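Local coordinates for protein N-acetylmuramoyl-l-alanine amidase (Bartonella henselae, PDB 3NE8) that probably acts as a zinc-dependent amidase that cuts the bond between N-acetylmuramic acid and L-alanine in peptidoglycan, remodelling the cell wall during division, at residues L9-G14 and A52-S57; I26-V31 and S80-T85. All coordinates share one frame; numbering follows the deposited sequence. Where two conformers were deposited one is given.

How the contacts relate
Both contacts are buried and meet at one zinc ion, their centres about 11 Å apart. Contact 1 joins two parallel neighbours of the sheet, strands 5-11 and 49-53; contact 2 brings the first turn of helix 28-45, the connection between those strands, to the end of strand 77-82. Since strand 5-11 lies between the other two, its Asp10 reaches contact 2 through a probable hydrogen bond from OD2 to Ser80 OG (2.7 Å). Chemistry follows place: contact 1 combines backbone pairing, a threonine-aspartate bond and an arginine among carbonyls, with one metal ligand, His13, whereas contact 2 is small and supplies three, Glu28, His82 and Asp84.

Contact 1 (L9-G14 and A52-S57); sequences LDPGHG and ALTRDS. With ZN (zinc ion), chain B.
Ala52 continues the parallel pairing: its O accepts the N-H of Leu9 at 2.9 Å, near the ends of two neighbouring parallel strands. Leu53 follows in register with Leu9, and on one face of the sheet a methyl of Leu53, CD1, lies against the base of the Leu9 side chain, 4.0 Å from Leu9 CB. The bonding continues at Thr54, whose N donates to Leu9 O. Thr54 suits this place just past the strand because a short hydroxyl can reach a neighbouring carboxylate: with OG1 between its backbone N and carbonyl carbon (chi1 56°), it donates to the anti lone pair of Asp10 OD1 at 2.7 Å. The same OD1 also forms a salt bridge with Arg66.

Arg55 then stretches, extended from CG to NE, alongside the turn that follows strand 5-11. Arg55 NE donates to Pro11 O (3.0 Å) from above that carbonyl's plane, while Arg55 NH2 reaches Gly12 O (3.0 Å) near the guanidinium plane and bonds also to the backbone O of Lys29. Arg55 NH1 turns back to Ser57 O (3.0 Å, 158°), a bond within its own loop. Pro11 CB lies over one face of the guanidinium and Gly14 CA over the other, 3.7 Å from Arg55 CZ; the absence of a side chain on Gly14 lets the backbone come this close. The turn so held carries His13, whose NE2 binds zinc and whose ND1 bonds to Asp17.

The contact closes the beta-alpha-beta unit of strand 5-11, helix 28-45 and strand 49-53: Leu9 and Pro11 pack on that helix, Thr54 touches helix 63-72, and strand 77-82 flanks strand 5-11.

Contact 2 (I26-V31 and S80-T85); sequences ILEKDV and SIHADT. With ZN (zinc ion), chain B.
Glu28 OE2 is held by two partners, the zinc ion at 2.2 Å and the backbone N-H of Ala83, which donates to it at 2.9 Å and 166° from above the carboxylate plane. This is part of the five-residue zinc site of an amidase whose family belongs to the zinc exopeptidase clan, built here where the start of helix 28-45 faces the end of strand 77-82. A long acid suits the helix start: CG lies anti to the backbone N (chi1 -179°) and the chain stays extended, carrying the carboxylate across to the metal, while OE1 accepts from Ala20 N. Small Ala83 lets the helix approach, its CB packing 4.1 Å from Glu28 CG and also near Val31 CG1.

On either side of Ala83 in sequence, His82 and Asp84 complete this part of the site. Asp84 grips the zinc unevenly, by OD1 at 2.1 Å and OD2 at 2.6 Å, with its carboxylate plane turned 85° from that of Glu28; His13 and Glu115 supply the other protein ligands. His82 binds the zinc through ND1, and the remote nitrogen of its ring, NE2, donates to Ser80 OG at 3.0 Å in a bent bond, although Ser80 OG lies nearly in the ring plane.

Contact 1 (L9-G14 and A52-S57)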
loop_
_atom_site.group_PDB
_atom_site.type_symbol
_atom_site.label_atom_id
_atom_site.label_comp_id
_atom_site.label_asym_id
_atom_site.label_seq_id
_atom_site.Cartn_x
_atom_site.Cartn_y
_atom_site.Cartn_z
ATOM N N LEU A 9 -13.619 -11.247 10.937
ATOM C CA LEU A 9 -12.655 -11.686 11.930
ATOM C C LEU A 9 -12.849 -13.166 12.193
ATOM O O LEU A 9 -13.977 -13.625 12.391
ATOM C CB LEU A 9 -12.829 -10.923 13.240
ATOM C CG LEU A 9 -12.818 -9.403 13.116
ATOM C CD1 LEU A 9 -13.025 -8.741 14.468
ATOM C CD2 LEU A 9 -11.535 -8.900 12.475
ATOM N N ASP A 10 -11.746 -13.902 12.220
ATOM C CA ASP A 10 -11.765 -15.338 12.432
ATOM C C ASP A 10 -11.056 -15.691 13.729
ATOM O O ASP A 10 -9.825 -15.729 13.786
ATOM C CB ASP A 10 -11.061 -16.040 11.264
ATOM C CG ASP A 10 -10.925 -17.528 11.486
ATOM O OD1 ASP A 10 -11.949 -18.150 11.839
ATOM O OD2 ASP A 10 -9.805 -18.078 11.340
ATOM N N PRO A 11 -11.827 -15.961 14.798
ATOM C CA PRO A 11 -11.183 -16.414 16.038
ATOM C C PRO A 11 -10.659 -17.839 15.855
ATOM O O PRO A 11 -11.442 -18.779 15.674
ATOM C CB PRO A 11 -12.320 -16.377 17.077
ATOM C CG PRO A 11 -13.455 -15.634 16.425
ATOM C CD PRO A 11 -13.289 -15.842 14.947
ATOM N N GLY A 12 -9.338 -17.996 15.865
ATOM C CA GLY A 12 -8.748 -19.303 15.623
ATOM C C GLY A 12 -9.279 -20.384 16.549
ATOM O O GLY A 12 -9.601 -20.127 17.718
ATOM N N HIS A 13 -9.358 -21.604 16.017
ATOM C CA HIS A 13 -9.736 -22.791 16.790
ATOM C C HIS A 13 -11.188 -22.697 17.222
ATOM O O HIS A 13 -11.966 -22.006 16.565
ATOM C CB HIS A 13 -8.727 -23.036 17.918
ATOM C CG HIS A 13 -7.324 -22.931 17.424
ATOM N ND1 HIS A 13 -6.707 -23.938 16.712
ATOM C CD2 HIS A 13 -6.471 -21.879 17.404
ATOM C CE1 HIS A 13 -5.517 -23.523 16.310
ATOM N NE2 HIS A 13 -5.349 -22.276 16.717
ATOM N N GLY A 14 -11.581 -23.439 18.254
ATOM C CA GLY A 14 -12.977 -23.492 18.662
ATOM C C GLY A 14 -13.492 -24.907 18.838
ATOM O O GLY A 14 -13.070 -25.839 18.153
ATOM N N ALA A 52 -18.147 -8.904 10.802
ATOM C CA ALA A 52 -18.729 -10.199 11.124
ATOM C C ALA A 52 -17.623 -11.106 11.634
ATOM O O ALA A 52 -16.452 -10.929 11.286
ATOM C CB ALA A 52 -19.407 -10.817 9.912
ATOM N N LEU A 53 -17.990 -12.061 12.477
ATOM C CA LEU A 53 -17.077 -13.085 12.960
ATOM C C LEU A 53 -17.402 -14.430 12.298
ATOM O O LEU A 53 -18.577 -14.732 12.052
ATOM C CB LEU A 53 -17.186 -13.216 14.484
ATOM C CG LEU A 53 -16.269 -12.332 15.331
ATOM C CD1 LEU A 53 -16.449 -10.840 15.032
ATOM C CD2 LEU A 53 -16.479 -12.605 16.815
ATOM N N THR A 54 -16.383 -15.239 12.016
ATOM C CA THR A 54 -16.635 -16.584 11.503
ATOM C C THR A 54 -17.403 -17.437 12.523
ATOM O O THR A 54 -18.215 -18.272 12.143
ATOM C CB THR A 54 -15.336 -17.297 11.110
ATOM O OG1 THR A 54 -14.473 -17.313 12.243
ATOM C CG2 THR A 54 -14.657 -16.585 9.931
ATOM N N ARG A 55 -17.073 -17.266 13.801
ATOM C CA ARG A 55 -17.815 -17.857 14.912
ATOM C C ARG A 55 -17.915 -16.813 16.001
ATOM O O ARG A 55 -16.972 -16.045 16.233
ATOM C CB ARG A 55 -17.120 -19.106 15.463
ATOM C CG ARG A 55 -15.777 -18.833 16.151
ATOM C CD ARG A 55 -15.112 -20.121 16.604
ATOM N NE ARG A 55 -13.793 -19.930 17.212
ATOM C CZ ARG A 55 -13.564 -19.838 18.520
ATOM N NH1 ARG A 55 -14.576 -19.879 19.381
ATOM N NH2 ARG A 55 -12.327 -19.715 18.973
ATOM N N ASP A 56 -19.073 -16.776 16.656
ATOM C CA ASP A 56 -19.269 -15.942 17.838
ATOM C C ASP A 56 -19.770 -16.812 18.984
ATOM O O ASP A 56 -20.643 -16.422 19.770
ATOM C CB ASP A 56 -20.217 -14.779 17.555
ATOM C CG ASP A 56 -20.087 -13.657 18.569
ATOM O OD1 ASP A 56 -20.968 -12.782 18.569
ATOM O OD2 ASP A 56 -19.127 -13.660 19.370
ATOM N N SER A 57 -19.193 -18.001 19.061
ATOM C CA SER A 57 -19.503 -18.989 20.078
ATOM C C SER A 57 -18.421 -20.047 20.003
ATOM O O SER A 57 -17.548 -20.003 19.122
ATOM C CB SER A 57 -20.864 -19.625 19.816
ATOM O OG SER A 57 -20.846 -20.378 18.619
HETATM ZN ZN ZN B . -3.639 -21.018 16.325
#

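Contact 2 (I26-V31 and S80-T85)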
loop_
_atom_site.group_PDB
_atom_site.type_symbol
_atom_site.label_atom_id
_atom_site.label_comp_id
_atom_site.label_asym_id
_atom_site.label_seq_id
_atom_site.Cartn_x
_atom_site.Cartn_y
_atom_site.Cartn_z
ATOM N N ILE A 26 -5.202 -21.309 30.508
ATOM C CA ILE A 26 -5.914 -20.531 29.502
ATOM C C ILE A 26 -5.764 -21.163 28.109
ATOM O O ILE A 26 -4.674 -21.615 27.734
ATOM C CB ILE A 26 -5.447 -19.060 29.507
ATOM C CG1 ILE A 26 -6.372 -18.195 28.645
ATOM C CG2 ILE A 26 -3.989 -18.953 29.061
ATOM C CD1 ILE A 26 -6.179 -16.711 28.880
ATOM N N LEU A 27 -6.858 -21.187 27.348
ATOM C CA LEU A 27 -6.873 -21.816 26.028
ATOM C C LEU A 27 -6.902 -20.801 24.900
ATOM O O LEU A 27 -7.654 -19.820 24.942
ATOM C CB LEU A 27 -8.099 -22.719 25.878
ATOM C CG LEU A 27 -8.164 -23.965 26.760
ATOM C CD1 LEU A 27 -9.456 -24.723 26.493
ATOM C CD2 LEU A 27 -6.963 -24.846 26.481
ATOM N N GLU A 28 -6.108 -21.075 23.871
ATOM C CA GLU A 28 -6.082 -20.241 22.685
ATOM C C GLU A 28 -7.486 -19.973 22.140
ATOM O O GLU A 28 -7.805 -18.832 21.807
ATOM C CB GLU A 28 -5.200 -20.878 21.612
ATOM C CG GLU A 28 -5.096 -20.047 20.355
ATOM C CD GLU A 28 -4.240 -20.692 19.299
ATOM O OE1 GLU A 28 -3.816 -21.856 19.478
ATOM O OE2 GLU A 28 -4.015 -20.025 18.268
ATOM N N LYS A 29 -8.337 -20.995 22.071
ATOM C CA LYS A 29 -9.654 -20.792 21.476
ATOM C C LYS A 29 -10.467 -19.745 22.228
ATOM O O LYS A 29 -11.316 -19.076 21.635
ATOM C CB LYS A 29 -10.441 -22.107 21.382
ATOM C CG LYS A 29 -10.877 -22.705 22.714
ATOM C CD LYS A 29 -11.961 -23.751 22.506
ATOM C CE LYS A 29 -12.364 -24.428 23.808
ATOM N NZ LYS A 29 -13.530 -25.340 23.582
ATOM N N ASP A 30 -10.229 -19.617 23.528
ATOM C CA ASP A 30 -10.949 -18.615 24.308
ATOM C C ASP A 30 -10.338 -17.225 24.171
ATOM O O ASP A 30 -11.052 -16.227 24.097
ATOM C CB ASP A 30 -11.034 -19.028 25.779
ATOM C CG ASP A 30 -11.831 -20.318 25.987
ATOM O OD1 ASP A 30 -12.819 -20.543 25.262
ATOM O OD2 ASP A 30 -11.452 -21.109 26.874
ATOM N N VAL A 31 -9.014 -17.163 24.126
ATOM C CA VAL A 31 -8.314 -15.904 23.928
ATOM C C VAL A 31 -8.657 -15.307 22.563
ATOM O O VAL A 31 -8.873 -14.098 22.444
ATOM C CB VAL A 31 -6.775 -16.103 24.023
ATOM C CG1 VAL A 31 -6.021 -14.849 23.564
ATOM C CG2 VAL A 31 -6.372 -16.496 25.434
ATOM N N SER A 80 -7.424 -13.562 10.594
ATOM C CA SER A 80 -7.485 -14.735 11.452
ATOM C C SER A 80 -6.620 -14.478 12.674
ATOM O O SER A 80 -5.450 -14.083 12.554
ATOM C CB SER A 80 -7.002 -15.973 10.700
ATOM O OG SER A 80 -7.242 -17.159 11.454
ATOM N N ILE A 81 -7.200 -14.704 13.848
ATOM C CA ILE A 81 -6.609 -14.311 15.124
ATOM C C ILE A 81 -6.160 -15.550 15.896
ATOM O O ILE A 81 -6.960 -16.468 16.112
ATOM C CB ILE A 81 -7.660 -13.543 15.951
ATOM C CG1 ILE A 81 -8.060 -12.248 15.231
ATOM C CG2 ILE A 81 -7.170 -13.269 17.375
ATOM C CD1 ILE A 81 -9.407 -11.705 15.618
ATOM N N HIS A 82 -4.887 -15.564 16.297
ATOM C CA HIS A 82 -4.242 -16.720 16.914
ATOM C C HIS A 82 -3.376 -16.354 18.103
ATOM O O HIS A 82 -3.005 -15.192 18.278
ATOM C CB HIS A 82 -3.419 -17.473 15.863
ATOM C CG HIS A 82 -4.282 -18.199 14.892
ATOM N ND1 HIS A 82 -4.577 -19.536 15.030
ATOM C CD2 HIS A 82 -5.017 -17.750 13.845
ATOM C CE1 HIS A 82 -5.430 -19.890 14.082
ATOM N NE2 HIS A 82 -5.709 -18.828 13.351
ATOM N N ALA A 83 -3.084 -17.361 18.922
ATOM C CA ALA A 83 -2.139 -17.240 20.025
ATOM C C ALA A 83 -1.498 -18.610 20.242
ATOM O O ALA A 83 -1.796 -19.321 21.204
ATOM C CB ALA A 83 -2.835 -16.749 21.282
ATOM N N ASP A 84 -0.620 -18.980 19.320
ATOM C CA ASP A 84 -0.146 -20.348 19.216
ATOM C C ASP A 84 1.064 -20.671 20.067
ATOM O O ASP A 84 1.691 -19.797 20.663
ATOM C CB ASP A 84 0.183 -20.649 17.755
ATOM C CG ASP A 84 -1.061 -20.785 16.917
ATOM O OD1 ASP A 84 -1.819 -21.745 17.169
ATOM O OD2 ASP A 84 -1.308 -19.933 16.040
ATOM N N THR A 85 1.371 -21.956 20.131
ATOM C CA THR A 85 2.644 -22.409 20.660
ATOM C C THR A 85 3.602 -22.554 19.485
ATOM O O THR A 85 3.229 -23.109 18.449
ATOM C CB THR A 85 2.505 -23.764 21.370
ATOM O OG1 THR A 85 1.920 -23.568 22.661
ATOM C CG2 THR A 85 3.866 -24.425 21.536
HETATM ZN ZN ZN B . -3.639 -21.018 16.325
#